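Local coordinates for protein dTDP Sugar Isomerase (Desulfovibrio desulfuricans subsp. desulfuricans str. G20, PDB 3EJK) that probably epimerises the C3' and C5' positions of dTDP-4-dehydro-6-deoxy-alpha-D-glucose, giving dTDP-4-dehydro-beta-L-rhamnose, at residues L17-G22 and R101-T106; V88-R93 and Q121-F126. One frame throughout, in Å; residues are numbered along the deposited sequence. Where two conformers were deposited one is given.

Contact 1 (L17-G22 and R101-T106)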
ATOM      1  N   LEU A  17      -3.158 -14.581 -18.174  1.00 30.25           N
ATOM      2  CA  LEU A  17      -2.436 -13.829 -19.193  1.00 31.79           C
ATOM      3  C   LEU A  17      -3.452 -12.898 -19.819  1.00 31.65           C
ATOM      4  O   LEU A  17      -4.656 -13.135 -19.742  1.00 33.54           O
ATOM      5  CB  LEU A  17      -1.768 -14.732 -20.238  1.00 31.77           C
ATOM      6  CG  LEU A  17      -0.766 -15.705 -19.603  1.00 36.51           C
ATOM      7  CD1 LEU A  17       0.112 -16.345 -20.662  1.00 38.79           C
ATOM      8  CD2 LEU A  17       0.085 -14.968 -18.566  1.00 40.70           C
ATOM      9  N   LEU A  18      -2.945 -11.819 -20.390  1.00 30.18           N
ATOM     10  CA  LEU A  18      -3.779 -10.780 -20.993  1.00 27.71           C
ATOM     11  C   LEU A  18      -3.388 -10.636 -22.444  1.00 27.63           C
ATOM     12  O   LEU A  18      -2.394 -11.225 -22.867  1.00 28.31           O
ATOM     13  CB  LEU A  18      -3.592  -9.483 -20.239  1.00 25.96           C
ATOM     14  CG  LEU A  18      -4.053  -9.471 -18.785  1.00 28.68           C
ATOM     15  CD1 LEU A  18      -3.445  -8.275 -18.030  1.00 23.38           C
ATOM     16  CD2 LEU A  18      -5.584  -9.470 -18.730  1.00 31.47           C
ATOM     17  N   PRO A  19      -4.155  -9.863 -23.217  1.00 26.83           N
ATOM     18  CA  PRO A  19      -3.885  -9.784 -24.642  1.00 26.02           C
ATOM     19  C   PRO A  19      -2.623  -9.024 -24.985  1.00 24.91           C
ATOM     20  O   PRO A  19      -2.267  -8.916 -26.153  1.00 24.38           O
ATOM     21  CB  PRO A  19      -5.121  -9.082 -25.196  1.00 26.77           C
ATOM     22  CG  PRO A  19      -6.182  -9.372 -24.184  1.00 27.74           C
ATOM     23  CD  PRO A  19      -5.462  -9.282 -22.886  1.00 27.32           C
ATOM     24  N   VAL A  20      -1.973  -8.491 -23.965  1.00 24.27           N
ATOM     25  CA  VAL A  20      -0.668  -7.836 -24.151  1.00 23.13           C
ATOM     26  C   VAL A  20       0.346  -8.782 -23.522  1.00 22.88           C
ATOM     27  O   VAL A  20       0.240  -9.137 -22.347  1.00 23.21           O
ATOM     28  CB  VAL A  20      -0.534  -6.405 -23.538  1.00 23.79           C
ATOM     29  CG1 VAL A  20       0.928  -5.972 -23.536  1.00 21.89           C
ATOM     30  CG2 VAL A  20      -1.361  -5.380 -24.324  1.00 21.96           C
ATOM     31  N   GLU A  21       1.304  -9.200 -24.344  1.00 22.16           N
ATOM     32  CA  GLU A  21       2.364 -10.123 -23.933  0.50 22.36           C
ATOM     33  C   GLU A  21       3.070  -9.652 -22.686  1.00 22.53           C
ATOM     34  O   GLU A  21       3.532  -8.507 -22.613  1.00 22.82           O
ATOM     35  CB  GLU A  21       3.407 -10.289 -25.050  0.50 22.21           C
ATOM     36  CG  GLU A  21       4.545 -11.206 -24.666  0.50 20.90           C
ATOM     37  CD  GLU A  21       4.091 -12.643 -24.581  0.50 23.17           C
ATOM     38  OE1 GLU A  21       3.650 -13.170 -25.621  0.50 26.03           O
ATOM     39  OE2 GLU A  21       4.176 -13.245 -23.493  0.50 25.06           O
ATOM     40  N   GLY A  22       3.154 -10.558 -21.737  1.00 22.26           N
ATOM     41  CA  GLY A  22       3.840 -10.348 -20.472  1.00 21.98           C
ATOM     42  C   GLY A  22       2.995  -9.747 -19.372  1.00 22.29           C
ATOM     43  O   GLY A  22       3.376  -9.752 -18.197  1.00 22.84           O
ATOM     44  N   ARG A 101      -1.562  -4.092 -29.746  1.00 22.99           N
ATOM     45  CA  ARG A 101      -2.765  -4.481 -28.990  1.00 23.74           C
ATOM     46  C   ARG A 101      -2.968  -3.773 -27.666  1.00 23.43           C
ATOM     47  O   ARG A 101      -2.026  -3.277 -27.053  1.00 23.48           O
ATOM     48  CB  ARG A 101      -2.791  -6.013 -28.782  1.00 25.40           C
ATOM     49  CG  ARG A 101      -2.935  -6.702 -30.111  1.00 31.25           C
ATOM     50  CD  ARG A 101      -2.770  -8.181 -30.101  1.00 37.82           C
ATOM     51  NE  ARG A 101      -2.617  -8.630 -31.492  1.00 44.53           N
ATOM     52  CZ  ARG A 101      -2.350  -9.876 -31.881  1.00 47.65           C
ATOM     53  NH1 ARG A 101      -2.209 -10.858 -30.996  1.00 46.85           N
ATOM     54  NH2 ARG A 101      -2.233 -10.137 -33.176  1.00 50.55           N
ATOM     55  N   LEU A 102      -4.240  -3.729 -27.265  1.00 22.85           N
ATOM     56  CA  LEU A 102      -4.667  -3.221 -25.951  1.00 22.78           C
ATOM     57  C   LEU A 102      -5.070  -4.322 -24.984  1.00 23.46           C
ATOM     58  O   LEU A 102      -5.527  -5.392 -25.365  1.00 23.64           O
ATOM     59  CB  LEU A 102      -5.889  -2.308 -26.089  1.00 22.32           C
ATOM     60  CG  LEU A 102      -5.713  -1.026 -26.903  1.00 22.74           C
ATOM     61  CD1 LEU A 102      -7.055  -0.338 -27.085  1.00 26.78           C
ATOM     62  CD2 LEU A 102      -4.706  -0.122 -26.217  1.00 22.49           C
ATOM     63  N   ALA A 103      -4.869  -4.032 -23.713  1.00 23.88           N
ATOM     64  CA  ALA A 103      -5.384  -4.887 -22.642  1.00 22.38           C
ATOM     65  C   ALA A 103      -6.126  -3.938 -21.700  1.00 22.81           C
ATOM     66  O   ALA A 103      -5.616  -2.876 -21.349  1.00 22.79           O
ATOM     67  CB  ALA A 103      -4.263  -5.655 -21.916  1.00 21.59           C
ATOM     68  N   GLN A 104      -7.360  -4.290 -21.363  1.00 22.65           N
ATOM     69  CA  GLN A 104      -8.164  -3.489 -20.440  1.00 23.01           C
ATOM     70  C   GLN A 104      -8.493  -4.324 -19.216  1.00 23.19           C
ATOM     71  O   GLN A 104      -8.941  -5.456 -19.311  1.00 22.38           O
ATOM     72  CB  GLN A 104      -9.417  -2.951 -21.121  1.00 24.47           C
ATOM     73  CG  GLN A 104      -9.105  -2.158 -22.433  1.00 28.13           C
ATOM     74  CD  GLN A 104     -10.310  -1.412 -23.012  1.00 29.72           C
ATOM     75  OE1 GLN A 104     -10.989  -0.667 -22.315  1.00 33.62           O
ATOM     76  NE2 GLN A 104     -10.541  -1.588 -24.301  1.00 35.24           N
ATOM     77  N   VAL A 105      -8.221  -3.749 -18.058  1.00 22.74           N
ATOM     78  CA  VAL A 105      -8.472  -4.436 -16.805  0.50 23.28           C
ATOM     79  C   VAL A 105      -9.085  -3.502 -15.776  1.00 23.05           C
ATOM     80  O   VAL A 105      -8.855  -2.294 -15.774  1.00 23.83           O
ATOM     81  CB  VAL A 105      -7.164  -5.085 -16.257  0.50 23.74           C
ATOM     82  CG1 VAL A 105      -7.313  -5.447 -14.802  0.50 21.31           C
ATOM     83  CG2 VAL A 105      -6.777  -6.310 -17.124  0.50 20.12           C
ATOM     84  N   THR A 106      -9.889  -4.108 -14.939  1.00 23.49           N
ATOM     85  CA  THR A 106     -10.577  -3.453 -13.821  1.00 23.95           C
ATOM     86  C   THR A 106      -9.924  -3.967 -12.557  1.00 23.67           C
ATOM     87  O   THR A 106      -9.768  -5.193 -12.379  1.00 22.38           O
ATOM     88  CB  THR A 106     -12.092  -3.798 -13.804  1.00 25.04           C
ATOM     89  OG1 THR A 106     -12.725  -3.163 -14.923  1.00 24.44           O
ATOM     90  CG2 THR A 106     -12.759  -3.317 -12.513  1.00 26.19           C
TER
HETATM   91  O   HOH W   1      -3.391 -10.484 -27.934  1.00 32.47           O

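Contact 2 (V88-R93 and Q121-F126)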
ATOM      1  N   VAL A  88      -5.663   0.593 -18.699  1.00 22.65           N
ATOM      2  CA  VAL A  88      -5.497   0.232 -20.093  1.00 22.23           C
ATOM      3  C   VAL A  88      -4.020   0.119 -20.403  1.00 23.32           C
ATOM      4  O   VAL A  88      -3.219   0.984 -20.049  1.00 24.47           O
ATOM      5  CB  VAL A  88      -6.134   1.224 -21.069  1.00 22.13           C
ATOM      6  CG1 VAL A  88      -5.764   0.845 -22.504  1.00 21.39           C
ATOM      7  CG2 VAL A  88      -7.660   1.294 -20.891  1.00 16.98           C
ATOM      8  N   LEU A  89      -3.682  -0.973 -21.073  1.00 23.32           N
ATOM      9  CA  LEU A  89      -2.302  -1.260 -21.484  1.00 22.93           C
ATOM     10  C   LEU A  89      -2.254  -1.245 -22.998  1.00 22.28           C
ATOM     11  O   LEU A  89      -3.180  -1.683 -23.650  1.00 21.72           O
ATOM     12  CB  LEU A  89      -1.843  -2.642 -20.978  1.00 23.91           C
ATOM     13  CG  LEU A  89      -1.958  -2.933 -19.473  1.00 20.21           C
ATOM     14  CD1 LEU A  89      -1.234  -4.249 -19.174  1.00 21.67           C
ATOM     15  CD2 LEU A  89      -1.354  -1.817 -18.697  1.00 20.57           C
ATOM     16  N   TYR A  90      -1.183  -0.669 -23.530  1.00 22.80           N
ATOM     17  CA  TYR A  90      -0.948  -0.593 -24.979  1.00 22.74           C
ATOM     18  C   TYR A  90       0.459  -1.041 -25.329  1.00 22.67           C
ATOM     19  O   TYR A  90       1.447  -0.475 -24.864  1.00 22.57           O
ATOM     20  CB  TYR A  90      -1.181   0.805 -25.528  1.00 22.82           C
ATOM     21  CG  TYR A  90      -0.689   0.918 -26.952  1.00 22.45           C
ATOM     22  CD1 TYR A  90      -1.273   0.171 -27.962  1.00 23.14           C
ATOM     23  CD2 TYR A  90       0.364   1.760 -27.279  1.00 26.51           C
ATOM     24  CE1 TYR A  90      -0.819   0.245 -29.251  1.00 27.37           C
ATOM     25  CE2 TYR A  90       0.805   1.853 -28.576  1.00 29.38           C
ATOM     26  CZ  TYR A  90       0.216   1.095 -29.548  1.00 27.65           C
ATOM     27  OH  TYR A  90       0.672   1.176 -30.829  1.00 38.13           O
ATOM     28  N   ASP A  91       0.514  -2.088 -26.138  1.00 22.35           N
ATOM     29  CA  ASP A  91       1.788  -2.692 -26.552  1.00 22.81           C
ATOM     30  C   ASP A  91       2.414  -1.976 -27.744  1.00 23.94           C
ATOM     31  O   ASP A  91       2.100  -2.252 -28.899  1.00 22.51           O
ATOM     32  CB  ASP A  91       1.588  -4.167 -26.871  1.00 21.78           C
ATOM     33  CG  ASP A  91       2.883  -4.930 -26.939  1.00 21.67           C
ATOM     34  OD1 ASP A  91       3.958  -4.287 -27.017  1.00 22.81           O
ATOM     35  OD2 ASP A  91       2.811  -6.181 -26.917  1.00 23.23           O
ATOM     36  N   GLY A  92       3.331  -1.076 -27.418  1.00 26.01           N
ATOM     37  CA  GLY A  92       4.053  -0.297 -28.417  1.00 27.16           C
ATOM     38  C   GLY A  92       5.354  -0.956 -28.842  1.00 27.13           C
ATOM     39  O   GLY A  92       6.124  -0.401 -29.622  1.00 28.58           O
ATOM     40  N   ARG A  93       5.575  -2.162 -28.350  1.00 27.19           N
ATOM     41  CA  ARG A  93       6.816  -2.917 -28.662  1.00 25.51           C
ATOM     42  C   ARG A  93       6.768  -3.455 -30.079  1.00 26.40           C
ATOM     43  O   ARG A  93       5.965  -4.318 -30.424  1.00 26.80           O
ATOM     44  CB  ARG A  93       7.042  -4.032 -27.648  1.00 25.26           C
ATOM     45  CG  ARG A  93       7.210  -3.519 -26.248  1.00 22.84           C
ATOM     46  CD  ARG A  93       7.167  -4.633 -25.218  1.00 21.80           C
ATOM     47  NE  ARG A  93       5.887  -5.327 -25.247  1.00 18.84           N
ATOM     48  CZ  ARG A  93       5.557  -6.280 -24.393  1.00 20.30           C
ATOM     49  NH1 ARG A  93       6.404  -6.586 -23.451  1.00 22.82           N
ATOM     50  NH2 ARG A  93       4.378  -6.893 -24.440  1.00 22.89           N
ATOM     51  N   GLN A 121       8.285  -1.351 -21.187  1.00 23.12           N
ATOM     52  CA  GLN A 121       8.087  -0.823 -22.516  0.50 23.91           C
ATOM     53  C   GLN A 121       6.662  -0.985 -23.026  1.00 24.94           C
ATOM     54  O   GLN A 121       6.386  -0.901 -24.225  1.00 25.02           O
ATOM     55  CB  GLN A 121       9.163  -1.362 -23.461  0.50 24.44           C
ATOM     56  CG  GLN A 121      10.556  -0.847 -23.060  0.50 23.31           C
ATOM     57  CD  GLN A 121      11.691  -1.371 -23.922  0.50 26.73           C
ATOM     58  OE1 GLN A 121      11.476  -1.888 -25.012  0.50 26.78           O
ATOM     59  NE2 GLN A 121      12.921  -1.213 -23.435  0.50 29.69           N
ATOM     60  N   VAL A 122       5.773  -1.194 -22.079  1.00 23.44           N
ATOM     61  CA  VAL A 122       4.348  -1.247 -22.358  1.00 22.98           C
ATOM     62  C   VAL A 122       3.747   0.019 -21.761  1.00 23.40           C
ATOM     63  O   VAL A 122       3.968   0.327 -20.586  1.00 23.54           O
ATOM     64  CB  VAL A 122       3.646  -2.472 -21.732  1.00 23.61           C
ATOM     65  CG1 VAL A 122       2.110  -2.334 -21.826  1.00 22.53           C
ATOM     66  CG2 VAL A 122       4.094  -3.754 -22.405  1.00 24.03           C
ATOM     67  N   TRP A 123       3.026   0.766 -22.587  1.00 23.10           N
ATOM     68  CA  TRP A 123       2.340   1.979 -22.133  1.00 23.24           C
ATOM     69  C   TRP A 123       1.172   1.630 -21.238  1.00 23.34           C
ATOM     70  O   TRP A 123       0.437   0.668 -21.481  1.00 22.56           O
ATOM     71  CB  TRP A 123       1.793   2.799 -23.295  1.00 24.42           C
ATOM     72  CG  TRP A 123       2.811   3.473 -24.170  1.00 22.30           C
ATOM     73  CD1 TRP A 123       3.251   3.045 -25.393  1.00 26.79           C
ATOM     74  CD2 TRP A 123       3.474   4.713 -23.917  1.00 25.21           C
ATOM     75  NE1 TRP A 123       4.164   3.939 -25.910  1.00 26.85           N
ATOM     76  CE2 TRP A 123       4.322   4.969 -25.018  1.00 24.05           C
ATOM     77  CE3 TRP A 123       3.448   5.629 -22.862  1.00 23.98           C
ATOM     78  CZ2 TRP A 123       5.121   6.095 -25.088  1.00 24.35           C
ATOM     79  CZ3 TRP A 123       4.253   6.747 -22.942  1.00 21.58           C
ATOM     80  CH2 TRP A 123       5.085   6.961 -24.028  1.00 23.53           C
ATOM     81  N   TYR A 124       1.011   2.434 -20.201  1.00 22.41           N
ATOM     82  CA  TYR A 124      -0.116   2.277 -19.282  1.00 22.20           C
ATOM     83  C   TYR A 124      -0.755   3.590 -18.842  1.00 21.35           C
ATOM     84  O   TYR A 124      -0.158   4.642 -18.811  1.00 22.31           O
ATOM     85  CB  TYR A 124       0.228   1.387 -18.082  1.00 22.07           C
ATOM     86  CG  TYR A 124       1.372   1.851 -17.216  1.00 21.96           C
ATOM     87  CD1 TYR A 124       2.669   1.462 -17.481  1.00 24.06           C
ATOM     88  CD2 TYR A 124       1.141   2.649 -16.110  1.00 24.20           C
ATOM     89  CE1 TYR A 124       3.727   1.882 -16.666  1.00 20.71           C
ATOM     90  CE2 TYR A 124       2.172   3.080 -15.297  1.00 22.58           C
ATOM     91  CZ  TYR A 124       3.465   2.691 -15.573  1.00 26.10           C
ATOM     92  OH  TYR A 124       4.499   3.120 -14.758  1.00 25.21           O
ATOM     93  N   GLY A 125      -2.039   3.470 -18.591  1.00 22.51           N
ATOM     94  CA  GLY A 125      -2.868   4.566 -18.108  1.00 22.72           C
ATOM     95  C   GLY A 125      -3.964   3.993 -17.234  1.00 22.38           C
ATOM     96  O   GLY A 125      -4.320   2.823 -17.355  1.00 21.84           O
ATOM     97  N   PHE A 126      -4.485   4.813 -16.337  1.00 20.61           N
ATOM     98  CA  PHE A 126      -5.572   4.358 -15.471  1.00 20.75           C
ATOM     99  C   PHE A 126      -6.405   5.511 -14.954  1.00 20.73           C
ATOM    100  O   PHE A 126      -5.958   6.661 -14.913  1.00 19.30           O
ATOM    101  CB  PHE A 126      -5.046   3.483 -14.321  1.00 20.69           C
ATOM    102  CG  PHE A 126      -3.949   4.123 -13.503  1.00 18.34           C
ATOM    103  CD1 PHE A 126      -4.242   4.933 -12.436  1.00 19.59           C
ATOM    104  CD2 PHE A 126      -2.615   3.898 -13.810  1.00 25.54           C
ATOM    105  CE1 PHE A 126      -3.237   5.505 -11.672  1.00 21.75           C
ATOM    106  CE2 PHE A 126      -1.611   4.471 -13.069  1.00 25.70           C
ATOM    107  CZ  PHE A 126      -1.921   5.286 -11.994  1.00 23.20           C
TER

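Contact 1 (L17-G22 and R101-T106)
Val20 carries CG1 anti to its backbone N (chi1 168°) and CG2 anti to its carbonyl carbon, and it is the CG2 branch that meets residues 101-103. Val20 CG2 lies 3.5 Å from Arg101 O and 3.8 Å from Ala103 CB. Leu18 has CG anti to the carbonyl carbon (chi1 -65°), and both its methyls approach a single branch of Val105: Leu18 CD2 comes to 3.7 Å from Val105 CG2, with CD1 only slightly farther off. The two side chains cross at about a right angle. Pro19 CD meets the same Ala103 CB at 3.9 Å, and Leu18 CB approaches it more loosely. The Pro19 ring also sets its CB 3.7 Å from Leu102 O. Ala103 and Val105 point alike toward residues 17-22, as alternate residues of a strand do, while Leu102 and Gln104 point away. The strand, 102-108, is the outermost within this chain of a five-stranded antiparallel sheet in the cupin-type beta fold of this epimerase family, and the loop between strands 16-17 and 24-31 packs on one of its faces by apolar contact, without pairing backbone to backbone. Arg101 starts toward the loop, then runs extended from CG to NE and leads its guanidinium away. A water links the two segments there: it donates to Pro19 O at 2.6 Å and accepts a weak bond from Arg101 NH1 at 3.3 Å. Farther out, Val105 also touches Leu25 of strand 24-31, which belongs to the other sheet. The loop is tied down beyond Val20: Glu21 N gives a hydrogen bond to Thr98 OG1, and Gly22 O accepts one from Arg117 NH1.

Contact 2 (V88-R93 and Q121-F126)
Val88 and Gly125 form an antiparallel hydrogen-bonded pair, Val88 N giving to Gly125 O at 2.9 Å and Gly125 N returning to Val88 O. Two residues on, Tyr90 and Trp123 repeat the pattern; Tyr90 N to Trp123 O is nearly straight (166°), whereas Trp123 N to Tyr90 O is more bent (138°). Leu89 and Tyr124, the non-hydrogen-bonded pair between them, add CA-H...O contacts, Leu89 CA to Trp123 O and Tyr124 CA to Val88 O. Their side chains share the sheet face opposite Tyr90 and Trp123, Leu89 CD2 lying 3.6 Å from Tyr124 CB. Tyr124 CG stands between the backbone N and the carbonyl carbon (chi1 59°), and the ring leads away from residues 88-93; its OH hydrogen-bonds a citrate, probably from the crystallisation liquor. On the other face the Tyr90 and Trp123 rings are near parallel but slid apart, touching as Tyr90 CD2 to Trp123 CD1 at 3.7 Å.

Past the paired residues, Val122 CG2 sits over the centre of one face of the Arg93 guanidinium, 3.5 Å from Arg93 CZ, while Val122 CG1 turns to Leu89 CB and Tyr90 O. Asp91 grips that guanidinium side-on: Arg93 NE makes a salt bridge to Asp91 OD1 at 2.8 Å and Arg93 NH2 reaches Asp91 OD2 at 3.0 Å. Both nitrogens approach from above the carboxylate plane. OD1 also accepts from Arg93 N, from the opposite face, closing an Asx turn. Arg93 NH2 also gives a hydrogen bond to Glu21 O. Ser96 and Thr98 hydroxyls bond OD2, positioning the carboxylate. Strand 84-90 lies between 102-108 and 123-128 in the five-stranded antiparallel sheet, and strand 65-71 borders 123-128 on its far side, with Trp68 packing against both Val88 and Trp123.

The centres of contacts 1 and 2 lie about 9 Å apart, and their segments alternate along the chain: 17-22, 88-93, 101-106, 121-126. Both reach the same antiparallel sheet, whose order begins 102-108, 84-90, 123-128. Strand 84-90 thus joins the two contacts, Leu89 N bonding Ala103 O at 2.7 Å, a probable hydrogen bond. A second tie runs outside the sheet, from Arg93 NH2 of contact 2 to Glu21 O of contact 1. Contact 2 is internal strand pairing, whereas contact 1 lays a loop over the neighbouring strand, so the loop after strand 16-17 is held to two neighbouring parts of this sheet, by apolar packing on strand 102-108 and by the Glu21-Arg93 bond beyond strand 84-90.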